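Local coordinates for protein probable CoA-transferase alpha subunit (Rhodococcus jostii, PDB 6COJ) that binds a coenzyme A thioester carrying a spirocyclic lactone ring system and probably acts as the alpha subunit of a CoA-transferase-family enzyme, at residues A[282-285]-A[286-290]. The protein carries 1 engineered substitution. Residues are numbered along the deposited sequence; the frame is centred on the assembly and turned at random.
Sequences QQFV and ATYLS
Gln282, Gln283, Phe284 and Val285 each give their carbonyl to the amide four residues on, at the C-terminal end of the alpha-helix 278-288. The first of these i to i+4 bonds, Ala286 N to Gln282 O, is 2.8 Å long. Where the helix ends, Val285 O is gripped twice: Leu289 N reaches it at 2.9 Å, and from the opposite face of the carbonyl plane Ser290 OG donates at 2.7 Å, lying 60° out of that plane. Two residues before Leu289, Thr287 OG1 sits 3.1 Å from both Gln283 O and Gln283 OE1, so its single proton has two candidate acceptors. On the inner side, the rings of Phe284 and Tyr288 meet obliquely, planes at 41°, with Tyr288 CD2 over the rim of one Phe284 face. With chi1 at -173°, CG anti to the backbone N, the Phe284 ring also offers its edge to Leu289. Tyr288 continues onto helix 293-306, while Phe284 stacks on Trp281 and touches helix 265-274. An alanine here in place of Phe284 would probably open a gap beside Tyr288 and leave Leu289 without its aromatic neighbour. At that edge, Phe284 CE1 lies 3.9 Å from Leu289 CD1.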
# COMPACT_ATOMS: atom_id res chain seq x y z
N GLN A 282 -1.70 11.83 41.67
CA GLN A 282 -2.02 13.23 41.93
C GLN A 282 -0.79 14.11 41.78
O GLN A 282 -0.87 15.23 41.26
CB GLN A 282 -2.58 13.38 43.36
CG GLN A 282 -2.86 14.83 43.79
CD GLN A 282 -1.73 15.45 44.61
OE1 GLN A 282 -0.97 14.74 45.29
NE2 GLN A 282 -1.61 16.77 44.56
N GLN A 283 0.36 13.61 42.24
CA GLN A 283 1.59 14.39 42.15
C GLN A 283 2.05 14.51 40.71
O GLN A 283 2.48 15.58 40.27
CB GLN A 283 2.67 13.73 43.00
CG GLN A 283 3.89 14.61 43.20
CD GLN A 283 3.52 16.01 43.66
OE1 GLN A 283 3.64 16.97 42.90
NE2 GLN A 283 3.05 16.12 44.90
N PHE A 284 1.96 13.42 39.95
CA PHE A 284 2.28 13.48 38.53
C PHE A 284 1.37 14.47 37.81
O PHE A 284 1.84 15.29 37.02
CB PHE A 284 2.15 12.09 37.92
CG PHE A 284 2.63 11.99 36.50
CD1 PHE A 284 1.77 12.27 35.45
CD2 PHE A 284 3.93 11.62 36.22
CE1 PHE A 284 2.21 12.18 34.13
CE2 PHE A 284 4.38 11.52 34.90
CZ PHE A 284 3.52 11.80 33.86
N VAL A 285 0.07 14.40 38.10
CA VAL A 285 -0.89 15.34 37.50
C VAL A 285 -0.54 16.77 37.89
O VAL A 285 -0.51 17.67 37.04
CB VAL A 285 -2.32 14.95 37.91
CG1 VAL A 285 -3.29 16.08 37.62
CG2 VAL A 285 -2.73 13.67 37.19
N ALA A 286 -0.28 17.01 39.18
CA ALA A 286 0.02 18.36 39.64
C ALA A 286 1.26 18.92 38.95
O ALA A 286 1.29 20.10 38.58
CB ALA A 286 0.19 18.38 41.16
N THR A 287 2.28 18.09 38.75
CA THR A 287 3.53 18.58 38.20
C THR A 287 3.49 18.69 36.68
O THR A 287 4.04 19.65 36.12
CB THR A 287 4.69 17.68 38.64
OG1 THR A 287 4.80 17.70 40.07
CG2 THR A 287 6.01 18.16 38.04
N TYR A 288 2.85 17.74 35.99
CA TYR A 288 2.99 17.63 34.54
C TYR A 288 1.73 17.92 33.75
O TYR A 288 1.83 18.38 32.61
CB TYR A 288 3.54 16.24 34.14
CG TYR A 288 4.88 15.98 34.76
CD1 TYR A 288 6.03 16.56 34.23
CD2 TYR A 288 5.00 15.21 35.90
CE1 TYR A 288 7.26 16.36 34.81
CE2 TYR A 288 6.24 15.00 36.49
CZ TYR A 288 7.36 15.58 35.93
OH TYR A 288 8.59 15.38 36.52
N LEU A 289 0.54 17.68 34.31
CA LEU A 289 -0.68 17.68 33.50
C LEU A 289 -1.69 18.74 33.94
O LEU A 289 -2.85 18.67 33.53
CB LEU A 289 -1.33 16.29 33.50
CG LEU A 289 -0.43 15.11 33.09
CD1 LEU A 289 -1.19 13.79 33.20
CD2 LEU A 289 0.10 15.31 31.67
N SER A 290 -1.29 19.72 34.75
CA SER A 290 -2.23 20.69 35.28
C SER A 290 -2.04 22.09 34.69
O SER A 290 -2.72 23.03 35.13
CB SER A 290 -2.17 20.73 36.81
OG SER A 290 -2.55 19.48 37.35